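Local atomic coordinates of UL37 (Suid herpesvirus 1, PDB entry 5J2Z), a protein that serves as an alphaherpesvirus tegument protein that probably guides retrograde axonal transport to promote neuroinvasion, represented here by its N-terminal half. Residues A34-P39 with R79-W84; P90-L95 with L126-C131; G322-V327 with V371-V376. The protein carries 5 engineered substitutions. One frame throughout, in Å; residues are numbered along the deposited sequence.

Contact 1 of 3, residues A34-P39 with R79-W84. With CA (calcium ion), chain C; CA (calcium ion), chain G; CA (calcium ion), chain B; ACT (acetate ion), chain S.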
# COMPACT_ATOMS: atom_id res chain seq x y z
N ALA A 34 -6.41 -11.31 -24.62
CA ALA A 34 -6.38 -10.36 -23.51
C ALA A 34 -7.57 -10.51 -22.57
O ALA A 34 -7.58 -9.87 -21.51
CB ALA A 34 -6.33 -8.92 -24.04
N GLY A 35 -8.55 -11.33 -22.92
CA GLY A 35 -9.75 -11.45 -22.11
C GLY A 35 -9.46 -11.79 -20.66
O GLY A 35 -8.96 -12.88 -20.36
N ARG A 36 -9.76 -10.86 -19.76
CA ARG A 36 -9.67 -11.16 -18.34
C ARG A 36 -10.80 -12.09 -17.90
O ARG A 36 -11.88 -12.15 -18.49
CB ARG A 36 -9.73 -9.87 -17.52
CG ARG A 36 -8.38 -9.20 -17.29
CD ARG A 36 -8.56 -8.08 -16.26
NE ARG A 36 -7.31 -7.47 -15.83
CZ ARG A 36 -7.23 -6.52 -14.90
NH1 ARG A 36 -8.34 -6.09 -14.31
NH2 ARG A 36 -6.06 -6.01 -14.56
N GLU A 37 -10.54 -12.82 -16.82
CA GLU A 37 -11.48 -13.79 -16.27
C GLU A 37 -11.93 -13.37 -14.87
O GLU A 37 -11.38 -12.45 -14.26
CB GLU A 37 -10.85 -15.19 -16.22
CG GLU A 37 -11.55 -16.23 -17.09
CD GLU A 37 -11.35 -16.01 -18.59
OE1 GLU A 37 -10.23 -15.63 -18.99
OE2 GLU A 37 -12.33 -16.21 -19.35
N THR A 38 -12.96 -14.05 -14.38
CA THR A 38 -13.38 -13.95 -12.99
C THR A 38 -13.35 -15.34 -12.36
O THR A 38 -13.49 -16.33 -13.06
CB THR A 38 -14.78 -13.35 -12.83
OG1 THR A 38 -15.71 -14.03 -13.68
CG2 THR A 38 -14.78 -11.87 -13.16
N PRO A 39 -13.17 -15.43 -11.05
CA PRO A 39 -13.12 -16.77 -10.43
C PRO A 39 -14.38 -17.60 -10.69
O PRO A 39 -14.28 -18.79 -11.02
CB PRO A 39 -12.92 -16.45 -8.94
CG PRO A 39 -12.46 -15.01 -8.89
CD PRO A 39 -13.15 -14.36 -10.04
N ARG A 79 -4.79 -14.07 -15.63
CA ARG A 79 -5.59 -12.90 -15.97
C ARG A 79 -6.88 -12.83 -15.16
O ARG A 79 -7.85 -12.18 -15.57
CB ARG A 79 -5.91 -12.89 -17.47
CG ARG A 79 -4.91 -12.14 -18.32
CD ARG A 79 -5.10 -12.53 -19.77
NE ARG A 79 -4.91 -13.97 -19.95
CZ ARG A 79 -5.02 -14.59 -21.11
NH1 ARG A 79 -5.34 -13.91 -22.20
NH2 ARG A 79 -4.82 -15.91 -21.19
N LEU A 80 -6.92 -13.50 -14.02
CA LEU A 80 -8.12 -13.53 -13.21
C LEU A 80 -8.26 -12.22 -12.44
O LEU A 80 -7.30 -11.76 -11.80
CB LEU A 80 -8.04 -14.71 -12.24
CG LEU A 80 -9.27 -14.92 -11.37
CD1 LEU A 80 -10.05 -16.12 -11.90
CD2 LEU A 80 -8.88 -15.11 -9.91
N ARG A 81 -9.44 -11.62 -12.51
CA ARG A 81 -9.78 -10.40 -11.77
C ARG A 81 -10.69 -10.78 -10.60
O ARG A 81 -11.81 -11.25 -10.82
CB ARG A 81 -10.44 -9.38 -12.70
CG ARG A 81 -11.17 -8.25 -11.99
CD ARG A 81 -12.20 -7.59 -12.91
NE ARG A 81 -11.64 -7.30 -14.23
CZ ARG A 81 -12.34 -7.27 -15.36
NH1 ARG A 81 -13.65 -7.53 -15.33
NH2 ARG A 81 -11.74 -7.00 -16.51
N HIS A 82 -10.21 -10.58 -9.38
CA HIS A 82 -10.91 -10.99 -8.17
C HIS A 82 -11.27 -9.78 -7.32
O HIS A 82 -10.46 -8.87 -7.14
CB HIS A 82 -10.05 -11.95 -7.34
CG HIS A 82 -10.70 -12.42 -6.08
ND1 HIS A 82 -11.99 -12.94 -6.06
CD2 HIS A 82 -10.25 -12.47 -4.81
CE1 HIS A 82 -12.30 -13.27 -4.82
NE2 HIS A 82 -11.26 -13.01 -4.04
N ASP A 83 -12.48 -9.80 -6.76
CA ASP A 83 -12.97 -8.78 -5.83
C ASP A 83 -12.51 -9.14 -4.42
O ASP A 83 -13.13 -9.98 -3.75
CB ASP A 83 -14.49 -8.70 -5.93
CG ASP A 83 -15.11 -7.70 -4.96
OD1 ASP A 83 -14.41 -7.22 -4.04
OD2 ASP A 83 -16.30 -7.40 -5.12
N TRP A 84 -11.46 -8.49 -3.93
CA TRP A 84 -10.89 -8.96 -2.66
C TRP A 84 -11.76 -8.71 -1.43
O TRP A 84 -11.44 -9.22 -0.36
CB TRP A 84 -9.49 -8.37 -2.47
CG TRP A 84 -8.51 -9.20 -3.23
CD1 TRP A 84 -7.90 -8.90 -4.42
CD2 TRP A 84 -8.09 -10.53 -2.90
NE1 TRP A 84 -7.11 -9.94 -4.82
CE2 TRP A 84 -7.21 -10.96 -3.91
CE3 TRP A 84 -8.38 -11.40 -1.85
CZ2 TRP A 84 -6.60 -12.21 -3.89
CZ3 TRP A 84 -7.77 -12.65 -1.82
CH2 TRP A 84 -6.89 -13.04 -2.84
CA CA C . -16.28 -5.17 -3.80
CA CA G . -10.35 -6.41 -7.77
CA CA B . -18.48 -8.52 -4.63
C ACT S . -11.25 -5.36 -5.03
O ACT S . -11.70 -4.96 -6.12
OXT ACT S . -10.48 -6.33 -5.12
CH3 ACT S . -11.61 -4.72 -3.73
O HOH W 1 -18.29 -9.36 -6.83
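Glu37 grips the other loop through both its backbone N-H and its C=O in a single parallel beta bridge. Glu37 N donates to Arg79 O (3.0 Å) from above the carbonyl plane, and Glu37 O accepts from Arg81 N (2.7 Å); both bonds are nearly straight (171° and 170°). The Glu37 carboxylate turns elsewhere, OE2 to Met5 N.

Apolar packing centres on Leu80, whose CG is anti to the backbone N (chi1 -177°). This brings Leu80 CD1 to 3.3 Å from Pro39 N and Leu80 CD2 to 3.7 Å from Pro39 CG, the side chains crossing nearly at right angles. The same proline carbon meets the His82 imidazole, held through NE2 by Gly87 O.

Among the charged groups, poorly ordered Arg36 lays its CD beside Arg81 NH2; its NE is salt-bridged to Asp175, and a second acetate lies by Arg81. The first acetate chelates the calcium bound by His82 O (2.5 Å) and Asp179, and accepts from Trp84 N. Asp83 binds one calcium with Asp85, through both its oxygens, and another with Glu86, through OD2.

The bridge joins loops 34-39 and 79-84, while Leu80 packs on helices 39-58, 89-98 and 175-188.

Contact 2 of 3, residues P90-L95 with L126-C131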
# COMPACT_ATOMS: atom_id res chain seq x y z
N PRO A 90 -13.69 -17.63 -2.52
CA PRO A 90 -13.94 -17.85 -3.96
C PRO A 90 -12.75 -18.42 -4.70
O PRO A 90 -12.94 -19.14 -5.69
CB PRO A 90 -14.31 -16.45 -4.47
CG PRO A 90 -14.84 -15.74 -3.27
CD PRO A 90 -14.01 -16.25 -2.11
N LEU A 91 -11.52 -18.09 -4.29
CA LEU A 91 -10.34 -18.64 -4.96
C LEU A 91 -10.09 -20.09 -4.55
O LEU A 91 -9.73 -20.92 -5.40
CB LEU A 91 -9.11 -17.78 -4.66
CG LEU A 91 -9.22 -16.33 -5.12
CD1 LEU A 91 -7.91 -15.61 -4.92
CD2 LEU A 91 -9.66 -16.25 -6.58
N LEU A 92 -10.26 -20.43 -3.27
CA LEU A 92 -10.15 -21.83 -2.87
C LEU A 92 -11.21 -22.67 -3.57
O LEU A 92 -10.91 -23.76 -4.08
CB LEU A 92 -10.28 -21.96 -1.36
CG LEU A 92 -9.30 -21.05 -0.64
CD1 LEU A 92 -9.47 -21.17 0.85
CD2 LEU A 92 -7.90 -21.43 -1.05
N GLU A 93 -12.45 -22.19 -3.61
CA GLU A 93 -13.50 -22.93 -4.30
C GLU A 93 -13.12 -23.19 -5.75
O GLU A 93 -13.24 -24.33 -6.24
CB GLU A 93 -14.81 -22.16 -4.20
CG GLU A 93 -16.02 -22.88 -4.76
CD GLU A 93 -17.30 -22.16 -4.37
OE1 GLU A 93 -18.40 -22.65 -4.71
OE2 GLU A 93 -17.19 -21.10 -3.71
N LEU A 94 -12.63 -22.16 -6.45
CA LEU A 94 -12.10 -22.37 -7.80
C LEU A 94 -11.02 -23.45 -7.80
O LEU A 94 -11.13 -24.45 -8.52
CB LEU A 94 -11.55 -21.05 -8.35
CG LEU A 94 -10.79 -21.14 -9.68
CD1 LEU A 94 -11.60 -21.85 -10.76
CD2 LEU A 94 -10.39 -19.77 -10.16
N LEU A 95 -9.97 -23.28 -6.99
CA LEU A 95 -8.89 -24.26 -6.99
C LEU A 95 -9.45 -25.66 -6.78
O LEU A 95 -9.02 -26.62 -7.45
CB LEU A 95 -7.86 -23.92 -5.91
CG LEU A 95 -7.09 -22.60 -6.06
CD1 LEU A 95 -6.01 -22.55 -5.01
CD2 LEU A 95 -6.48 -22.46 -7.44
N LEU A 126 0.25 -23.93 -4.66
CA LEU A 126 0.81 -22.61 -4.42
C LEU A 126 -0.27 -21.56 -4.15
O LEU A 126 -0.11 -20.74 -3.23
CB LEU A 126 1.71 -22.18 -5.58
CG LEU A 126 2.99 -23.01 -5.79
CD1 LEU A 126 3.82 -22.47 -6.93
CD2 LEU A 126 3.81 -23.10 -4.54
N VAL A 127 -1.38 -21.55 -4.91
CA VAL A 127 -2.40 -20.55 -4.64
C VAL A 127 -3.05 -20.79 -3.28
O VAL A 127 -3.54 -19.85 -2.65
CB VAL A 127 -3.48 -20.45 -5.74
CG1 VAL A 127 -4.51 -19.39 -5.34
CG2 VAL A 127 -2.87 -20.05 -7.08
N SER A 128 -3.04 -22.04 -2.82
CA SER A 128 -3.53 -22.37 -1.47
C SER A 128 -2.62 -21.80 -0.39
O SER A 128 -3.09 -21.21 0.59
CB SER A 128 -3.64 -23.89 -1.31
OG SER A 128 -4.77 -24.38 -2.00
N GLU A 129 -1.31 -22.01 -0.53
CA GLU A 129 -0.37 -21.38 0.39
C GLU A 129 -0.51 -19.86 0.37
O GLU A 129 -0.50 -19.21 1.42
CB GLU A 129 1.05 -21.80 0.02
CG GLU A 129 1.25 -23.30 0.07
CD GLU A 129 2.60 -23.74 -0.46
OE1 GLU A 129 3.30 -22.92 -1.10
OE2 GLU A 129 2.97 -24.91 -0.24
N TRP A 130 -0.68 -19.28 -0.82
CA TRP A 130 -0.77 -17.82 -0.94
C TRP A 130 -2.01 -17.28 -0.23
O TRP A 130 -1.93 -16.34 0.57
CB TRP A 130 -0.78 -17.44 -2.42
CG TRP A 130 -0.50 -15.99 -2.68
CD1 TRP A 130 0.71 -15.42 -2.94
CD2 TRP A 130 -1.46 -14.92 -2.74
NE1 TRP A 130 0.57 -14.07 -3.13
CE2 TRP A 130 -0.75 -13.74 -3.02
CE3 TRP A 130 -2.85 -14.86 -2.59
CZ2 TRP A 130 -1.38 -12.50 -3.16
CZ3 TRP A 130 -3.48 -13.62 -2.71
CH2 TRP A 130 -2.74 -12.46 -2.99
N CYS A 131 -3.18 -17.86 -0.54
CA CYS A 131 -4.40 -17.51 0.18
C CYS A 131 -4.21 -17.64 1.69
O CYS A 131 -4.73 -16.84 2.47
CB CYS A 131 -5.55 -18.38 -0.31
SG CYS A 131 -6.07 -18.00 -1.98
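Leu91 opens the interface against Cys131, its CB lying 4.1 Å from Cys131 SG. The leucine is shared with other parts of the fold: it also packs on Pro39, on Trp84 of the calcium-binding loop, and on Phe176 of helix 175-188, so this end of the contact is buried.

Leu92, one residue on, approaches the same cysteine from the more exposed flank. Although its CB is not aimed at the partner helix, the end of the side chain reaches it: Leu92 CD2 comes to 3.9 Å from Cys131 CB and 4.0 Å from Cys131 SG. The thiol is thus contacted by two successive leucines, by the CB of one and a terminal methyl of the other.

The two segments are neighbouring antiparallel helices of a strand-free, largely helical chain, 89-98 beside 120-137, with the axes of the two segments 10.2 Å apart at closest approach and an interhelical angle of 164°. Each offers three residues, Leu91, Leu92 and Leu95 against Val127, Ser128 and Cys131, and the order is reversed across the interface.

One helical turn beyond Leu91, Leu95 makes the closest approach. With CG anti to the carbonyl carbon (chi1 -63°), its methyl enters between Val127 and Ser128: Leu95 CD1 lies 3.4 Å from Val127 CB and 3.7 Å from Ser128 OG. That hydroxyl is hydrogen-bonded to Phe124 O within its own helix and meets Leu95 through van der Waals contact. Val127 also packs on Leu77 of helix 63-78 and on Phe176.

Contact 3 of 3, residues G322-V327 with V371-V376. With CA (calcium ion), chain K.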
# COMPACT_ATOMS: atom_id res chain seq x y z
N GLY A 322 17.01 18.61 14.31
CA GLY A 322 17.17 17.20 14.62
C GLY A 322 16.20 16.32 13.85
O GLY A 322 16.59 15.28 13.32
N VAL A 323 14.93 16.73 13.78
CA VAL A 323 13.95 15.90 13.08
C VAL A 323 14.23 15.91 11.58
O VAL A 323 14.02 14.90 10.90
CB VAL A 323 12.51 16.35 13.39
CG1 VAL A 323 12.29 17.79 13.01
CG2 VAL A 323 11.52 15.45 12.64
N TRP A 324 14.71 17.03 11.04
CA TRP A 324 15.10 17.06 9.64
C TRP A 324 16.33 16.19 9.39
O TRP A 324 16.44 15.53 8.35
CB TRP A 324 15.35 18.51 9.18
CG TRP A 324 15.87 18.61 7.77
CD1 TRP A 324 17.01 19.22 7.37
CD2 TRP A 324 15.27 18.05 6.59
NE1 TRP A 324 17.15 19.11 6.01
CE2 TRP A 324 16.11 18.37 5.50
CE3 TRP A 324 14.11 17.29 6.35
CZ2 TRP A 324 15.83 17.97 4.19
CZ3 TRP A 324 13.83 16.90 5.04
CH2 TRP A 324 14.69 17.24 3.97
N GLU A 325 17.27 16.15 10.35
CA GLU A 325 18.40 15.24 10.23
C GLU A 325 17.93 13.79 10.10
O GLU A 325 18.48 13.01 9.31
CB GLU A 325 19.35 15.39 11.41
CG GLU A 325 20.55 14.43 11.30
CD GLU A 325 21.71 14.72 12.24
OE1 GLU A 325 21.55 14.57 13.47
OE2 GLU A 325 22.79 15.09 11.74
N ALA A 326 16.90 13.42 10.87
CA ALA A 326 16.47 12.02 10.89
C ALA A 326 15.63 11.68 9.67
O ALA A 326 15.77 10.59 9.10
CB ALA A 326 15.72 11.73 12.20
N VAL A 327 14.75 12.60 9.26
CA VAL A 327 13.97 12.43 8.04
C VAL A 327 14.90 12.32 6.84
O VAL A 327 14.72 11.47 5.97
CB VAL A 327 12.97 13.60 7.88
CG1 VAL A 327 12.39 13.63 6.48
CG2 VAL A 327 11.87 13.52 8.93
N VAL A 371 12.12 23.39 9.15
CA VAL A 371 10.71 23.11 9.36
C VAL A 371 10.01 22.83 8.03
O VAL A 371 9.15 21.95 7.95
CB VAL A 371 10.03 24.26 10.12
CG1 VAL A 371 8.53 24.06 10.15
CG2 VAL A 371 10.57 24.33 11.53
N GLY A 372 10.39 23.57 6.98
CA GLY A 372 9.72 23.41 5.69
C GLY A 372 10.12 22.13 4.97
O GLY A 372 9.28 21.47 4.35
N CYS A 373 11.41 21.78 5.00
CA CYS A 373 11.83 20.50 4.44
C CYS A 373 11.12 19.35 5.14
O CYS A 373 10.59 18.45 4.48
CB CYS A 373 13.34 20.32 4.57
SG CYS A 373 14.37 21.28 3.45
N THR A 374 11.09 19.36 6.48
CA THR A 374 10.40 18.31 7.22
C THR A 374 8.93 18.22 6.82
O THR A 374 8.41 17.13 6.56
CB THR A 374 10.53 18.56 8.72
OG1 THR A 374 11.92 18.61 9.10
CG2 THR A 374 9.82 17.47 9.51
N ALA A 375 8.25 19.36 6.75
CA ALA A 375 6.83 19.34 6.42
C ALA A 375 6.58 18.92 4.97
O ALA A 375 5.60 18.22 4.69
CB ALA A 375 6.23 20.73 6.69
N VAL A 376 7.44 19.36 4.05
CA VAL A 376 7.24 19.08 2.63
C VAL A 376 7.47 17.60 2.34
O VAL A 376 6.57 16.90 1.85
CB VAL A 376 8.16 19.97 1.77
CG1 VAL A 376 8.46 19.32 0.43
CG2 VAL A 376 7.50 21.31 1.55
CA CA K . 23.07 13.80 15.22
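Trp324 lies with one face against Cys373, and with Thr374 beside it this residue makes the tight part of the contact. The CB of the cysteine sits over one face of the six-membered ring as a CH-pi contact. The sulfur covers the same face farther from its centre, in a sulfur-aromatic contact: Cys373 SG is 4.1 Å from the centroid of that Trp324 ring and 28° off its normal. The indole reaches there because its CG is anti to the backbone N (chi1 175°), which swings the ring toward the partner although the CB itself is not aimed at it.

Beside the ring, Thr374 OG1 touches Trp324 CB at 3.4 Å as the two side chains slide past each other in opposite directions. The hydroxyl is hydrogen-bonded to Ala370 O, one turn back in its own helix, so its touch on Trp324 is van der Waals contact.

The interface joins helices 321-328 and 366-385, which run in broadly the same direction at a crossing angle of 43°, the axes of the two segments 9.0 Å apart. They belong to an all-helical region in which helix 333-342 covers one flank of the pair through Leu340, which touches both Val327 and Thr374.

Packing is looser around the threonine methyl. Val323 CG2 stands 4.1 Å from Thr374 CG2, and Val327 CG2 only grazes that same Thr374 CG2 at 4.5 Å. Trp324 remains partly exposed, with a polyether molecule, probably from the crystallisation liquor, close by. The solvent side of helix 321-328 carries Glu325, with its chain extended beyond CG; Glu325 OE1 binds a calcium ion (2.4 Å).

Contacts 1 and 2 are neighbours, their centres 14 Å apart. The indole of Trp84 in contact 1 meets that of Trp130 in contact 2, and His82 packs against Pro90. Contact 1 is partly buried and mixes backbone hydrogen bonds, arginines and calcium ligands, as suits two loops; contact 2, a buried antiparallel helix pair beside it, relies on leucine, valine and cysteine. Contact 3 is a separate buried helix pair, its centre about 43 and 45 Å from theirs, on the opposite side of the chain's centre. It resembles contact 2 in having no hydrogen bonds between its two segments but uses an aromatic face, and its calcium sits on the outer surface.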